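Local atomic coordinates of N-acetyltransferase (Staphylococcus aureus subsp. aureus, PDB entry 4LUA), a protein that probably transfers an acetyl group from acetyl-coenzyme A to an amine, as other GNAT-family N-acetyltransferases do. Residues 17-29 with 87-99. Residues are numbered along the deposited sequence; the frame is centred on the assembly and turned at random. Where two conformers were deposited one is given.
Sequences EYKRLVSTVNEEF and KYNFVTNNDKSIN. With GOL (glycerol), chain B.
Phe-90 meets helix 17-25 and the turn that follows it at once, a worked example of how one aromatic ring can join a helix to a strand. Its CB lies 4.1 Å from Val-25 CG1. Because CG stands anti to the carbonyl carbon (chi1 -65°), the ring lies between the helix and the turn after it: CD2 takes Val-22 CG1 at 3.5 Å, a methyl that also lies near CG, CD1 lies 3.6 Å from Glu-27 O, and at CE1 the ring edge meets Asn-26 O, which lies in the ring plane. CE2 is near both Val-22 CG1 and Glu-28 CG, and at the far end CZ reaches Glu-28 CG, 3.8 Å away. Each face receives a CH-pi contact, Val-22 CB over the centre of one and Glu-28 CG nearer the rim of the other.

The Glu-28 chain, bent at chi2 (-90°), brings OE2 to Asn-89 N at 2.9 Å in a nearly straight bond that arrives from above the carboxylate plane; OE1 is taken by Thr-30. One residue on, Phe-29 N donates to Asn-89 O at 2.8 Å. The Phe-29 ring lies between a glycerol carbon and Asn-99 ND2, an amide fixed by its paired bonds with Asn-89.

Helix segment 17-25 and strand segment 87-91 make 74°. Strand 83-91 ends the four-stranded antiparallel sheet, consistent with the GNAT splay point; Leu-21 and Tyr-18 extend to strand 65-75, and Phe-29 packs edge-to-face on Phe-132 of helix 127-135.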
# COMPACT_ATOMS: atom_id res chain seq x y z
N GLU A 17 -2.91 -13.05 11.28
CA GLU A 17 -1.64 -12.98 10.58
C GLU A 17 -1.38 -11.54 10.11
O GLU A 17 -0.22 -11.03 10.17
CB GLU A 17 -1.65 -13.98 9.41
CG GLU A 17 -1.64 -15.48 9.85
CD GLU A 17 -2.95 -16.03 10.44
OE1 GLU A 17 -4.07 -15.53 10.11
OE2 GLU A 17 -2.87 -17.01 11.22
N TYR A 18 -2.46 -10.88 9.68
CA TYR A 18 -2.29 -9.53 9.14
C TYR A 18 -1.80 -8.71 10.31
O TYR A 18 -0.84 -7.90 10.21
CB TYR A 18 -3.62 -9.03 8.58
CG TYR A 18 -3.51 -7.66 7.93
CD1 TYR A 18 -3.32 -7.55 6.57
CD2 TYR A 18 -3.64 -6.51 8.70
CE1 TYR A 18 -3.22 -6.30 5.99
CE2 TYR A 18 -3.57 -5.26 8.14
CZ TYR A 18 -3.36 -5.16 6.77
OH TYR A 18 -3.23 -3.90 6.17
N LYS A 19 -2.43 -8.93 11.46
CA LYS A 19 -2.16 -8.01 12.54
C LYS A 19 -0.73 -8.27 13.01
O LYS A 19 -0.00 -7.31 13.36
CB LYS A 19 -3.18 -8.24 13.68
CG LYS A 19 -2.97 -7.32 14.87
CD LYS A 19 -4.11 -7.51 15.91
CE LYS A 19 -3.65 -6.96 17.22
NZ LYS A 19 -4.68 -7.14 18.29
N ARG A 20 -0.28 -9.53 12.90
CA ARG A 20 1.08 -9.82 13.34
C ARG A 20 2.06 -9.13 12.39
O ARG A 20 3.08 -8.58 12.84
CB ARG A 20 1.32 -11.32 13.34
CG ARG A 20 2.72 -11.77 13.73
CD ARG A 20 2.78 -13.31 13.66
NE ARG A 20 1.59 -13.92 14.28
CZ ARG A 20 0.73 -14.74 13.65
NH1 ARG A 20 0.92 -15.07 12.37
NH2 ARG A 20 -0.33 -15.23 14.31
N LEU A 21 1.74 -9.15 11.10
CA LEU A 21 2.72 -8.55 10.17
C LEU A 21 2.82 -7.05 10.39
O LEU A 21 3.94 -6.44 10.48
CB LEU A 21 2.28 -8.78 8.72
CG LEU A 21 3.07 -8.01 7.65
CD1 LEU A 21 4.45 -8.68 7.48
CD2 LEU A 21 2.25 -8.01 6.33
N VAL A 22 1.66 -6.39 10.40
CA VAL A 22 1.70 -4.93 10.42
C VAL A 22 2.24 -4.39 11.74
O VAL A 22 2.93 -3.35 11.73
CB VAL A 22 0.38 -4.23 10.02
CG1 VAL A 22 -0.09 -4.71 8.57
CG2 VAL A 22 -0.70 -4.47 11.07
N SER A 23 1.98 -5.08 12.84
CA SER A 23 2.56 -4.63 14.10
C SER A 23 4.06 -4.92 14.14
O SER A 23 4.80 -4.18 14.78
CB SER A 23 1.83 -5.23 15.30
OG SER A 23 1.87 -6.64 15.27
N THR A 24 4.52 -5.95 13.43
CA THR A 24 5.95 -6.30 13.51
C THR A 24 6.78 -5.41 12.56
O THR A 24 7.84 -4.87 12.90
CB THR A 24 6.18 -7.78 13.20
OG1 THR A 24 5.54 -8.56 14.21
CG2 THR A 24 7.66 -8.08 13.22
N VAL A 25 6.26 -5.23 11.37
CA VAL A 25 6.91 -4.34 10.40
C VAL A 25 6.90 -2.85 10.87
O VAL A 25 7.92 -2.13 10.80
CB VAL A 25 6.26 -4.55 9.06
CG1 VAL A 25 6.77 -3.52 8.04
CG2 VAL A 25 6.59 -5.97 8.65
N ASN A 26 5.73 -2.40 11.31
CA ASN A 26 5.50 -1.11 11.94
C ASN A 26 5.55 0.05 10.92
O ASN A 26 4.63 0.88 10.84
CB ASN A 26 6.51 -0.87 13.07
CG ASN A 26 6.13 0.31 13.92
OD1 ASN A 26 5.31 0.18 14.83
ND2 ASN A 26 6.73 1.48 13.63
N GLU A 27 6.62 0.10 10.13
CA GLU A 27 6.83 1.17 9.16
C GLU A 27 6.07 0.87 7.86
O GLU A 27 6.28 -0.17 7.19
CB GLU A 27 8.33 1.28 8.85
CG GLU A 27 8.70 2.35 7.85
CD GLU A 27 10.21 2.40 7.54
OE1 GLU A 27 11.02 1.88 8.35
OE2 GLU A 27 10.54 2.99 6.49
N GLU A 28 5.21 1.80 7.47
CA GLU A 28 4.51 1.69 6.18
C GLU A 28 5.44 2.20 5.07
O GLU A 28 6.14 3.20 5.27
CB GLU A 28 3.24 2.55 6.24
CG GLU A 28 2.09 2.13 5.32
CD GLU A 28 2.14 2.77 3.95
OE1 GLU A 28 3.00 3.59 3.68
OE2 GLU A 28 1.25 2.40 3.12
N PHE A 29 5.47 1.49 3.93
CA PHE A 29 6.51 1.75 2.91
C PHE A 29 6.56 3.19 2.37
O PHE A 29 7.65 3.64 1.99
CB PHE A 29 6.21 0.76 1.75
CG PHE A 29 7.23 0.80 0.63
CD1 PHE A 29 8.38 0.04 0.73
CD2 PHE A 29 7.00 1.58 -0.49
CE1 PHE A 29 9.34 0.05 -0.35
CE2 PHE A 29 7.95 1.61 -1.53
CZ PHE A 29 9.08 0.84 -1.44
N LYS A 87 -2.94 1.72 -0.35
CA LYS A 87 -2.82 2.05 1.08
C LYS A 87 -2.27 0.86 1.83
O LYS A 87 -2.27 -0.29 1.35
CB LYS A 87 -4.25 2.39 1.66
CG LYS A 87 -4.68 3.75 1.13
CD LYS A 87 -5.96 4.22 1.77
CE LYS A 87 -5.70 5.27 2.84
NZ LYS A 87 -6.91 5.43 3.70
N TYR A 88 -1.87 1.13 3.08
CA TYR A 88 -1.54 0.05 4.04
C TYR A 88 -0.52 -0.92 3.45
O TYR A 88 -0.70 -2.15 3.50
CB TYR A 88 -2.81 -0.70 4.49
CG TYR A 88 -3.87 0.28 4.98
CD1 TYR A 88 -3.57 1.25 5.93
CD2 TYR A 88 -5.14 0.25 4.44
CE1 TYR A 88 -4.55 2.16 6.35
CE2 TYR A 88 -6.11 1.15 4.85
CZ TYR A 88 -5.79 2.10 5.79
OH TYR A 88 -6.77 3.00 6.22
N ASN A 89 0.58 -0.37 2.95
CA ASN A 89 1.62 -1.19 2.29
C ASN A 89 2.72 -1.41 3.31
O ASN A 89 3.51 -0.49 3.62
CB ASN A 89 2.10 -0.40 1.08
CG ASN A 89 3.18 -1.12 0.21
OD1 ASN A 89 3.93 -0.44 -0.49
ND2 ASN A 89 3.30 -2.46 0.30
N PHE A 90 2.75 -2.61 3.90
CA PHE A 90 3.80 -2.97 4.86
C PHE A 90 4.58 -4.13 4.30
O PHE A 90 3.98 -5.15 3.92
CB PHE A 90 3.14 -3.40 6.21
CG PHE A 90 2.41 -2.28 6.89
CD1 PHE A 90 3.03 -1.46 7.81
CD2 PHE A 90 1.06 -2.07 6.59
CE1 PHE A 90 2.34 -0.40 8.45
CE2 PHE A 90 0.36 -1.02 7.22
CZ PHE A 90 0.99 -0.19 8.15
N VAL A 91 5.90 -3.98 4.22
CA VAL A 91 6.73 -4.99 3.54
C VAL A 91 7.88 -5.35 4.48
O VAL A 91 8.59 -4.45 4.92
CB VAL A 91 7.37 -4.38 2.30
CG1 VAL A 91 8.13 -5.47 1.53
CG2 VAL A 91 6.35 -3.66 1.46
N THR A 92 8.06 -6.64 4.80
CA THR A 92 9.18 -7.06 5.64
C THR A 92 10.49 -6.53 5.03
O THR A 92 10.72 -6.68 3.85
CB THR A 92 9.20 -8.58 5.80
OG1 THR A 92 7.98 -8.96 6.47
CG2 THR A 92 10.40 -8.98 6.71
N ASN A 93 11.31 -5.89 5.89
CA ASN A 93 12.61 -5.32 5.48
C ASN A 93 12.51 -4.26 4.38
O ASN A 93 13.54 -3.94 3.75
CB ASN A 93 13.56 -6.42 4.96
CG ASN A 93 13.84 -7.54 5.98
OD1 ASN A 93 13.92 -7.28 7.17
ND2 ASN A 93 13.99 -8.79 5.49
N ASN A 94 11.32 -3.69 4.13
CA ASN A 94 11.12 -2.78 2.97
C ASN A 94 11.71 -3.33 1.69
O ASN A 94 12.28 -2.58 0.84
CB ASN A 94 11.71 -1.39 3.21
CG ASN A 94 10.72 -0.43 3.88
OD1 ASN A 94 9.51 -0.65 3.86
ND2 ASN A 94 11.24 0.70 4.36
N ASP A 95 11.61 -4.65 1.52
CA ASP A 95 12.22 -5.29 0.40
C ASP A 95 11.57 -4.87 -0.91
O ASP A 95 10.37 -5.12 -1.17
CB ASP A 95 12.11 -6.82 0.59
CG ASP A 95 12.87 -7.61 -0.46
OD1 ASP A 95 12.66 -7.43 -1.67
OD2 ASP A 95 13.70 -8.49 -0.10
N LYS A 96 12.38 -4.21 -1.74
CA LYS A 96 11.81 -3.66 -2.97
C LYS A 96 11.59 -4.67 -4.06
O LYS A 96 10.80 -4.41 -4.96
CB LYS A 96 12.70 -2.54 -3.48
CG LYS A 96 12.60 -1.32 -2.61
CD LYS A 96 13.58 -0.27 -3.12
CE LYS A 96 14.30 0.30 -1.97
NZ LYS A 96 15.05 1.52 -2.34
N SER A 97 12.32 -5.79 -4.04
CA SER A 97 12.05 -6.86 -5.00
C SER A 97 10.64 -7.42 -4.75
O SER A 97 9.79 -7.55 -5.68
CB SER A 97 13.07 -7.97 -4.87
OG SER A 97 12.97 -8.79 -6.03
N ILE A 98 10.38 -7.71 -3.48
CA ILE A 98 9.07 -8.20 -3.08
C ILE A 98 7.99 -7.14 -3.37
O ILE A 98 6.92 -7.42 -3.96
CB ILE A 98 9.01 -8.52 -1.54
CG1 ILE A 98 10.02 -9.59 -1.15
CG2 ILE A 98 7.58 -8.95 -1.09
CD1 ILE A 98 9.76 -10.80 -1.80
N ASN A 99 8.24 -5.89 -2.96
CA ASN A 99 7.20 -4.90 -3.15
C ASN A 99 6.98 -4.60 -4.62
O ASN A 99 5.85 -4.27 -5.00
CB ASN A 99 7.49 -3.58 -2.35
CG ASN A 99 6.21 -2.89 -1.91
OD1 ASN A 99 5.22 -3.58 -1.61
ND2 ASN A 99 6.23 -1.55 -1.85
C1 GOL B . 12.69 2.54 0.03
O1 GOL B . 14.13 2.71 -0.12
C2 GOL B . 12.20 3.19 1.34
O2 GOL B . 12.56 4.58 1.37
C3 GOL B . 10.67 2.96 1.53
O3 GOL B . 10.29 3.46 2.80
O HOH W 1 -2.75 -4.00 3.52
O HOH W 2 6.92 -1.34 4.76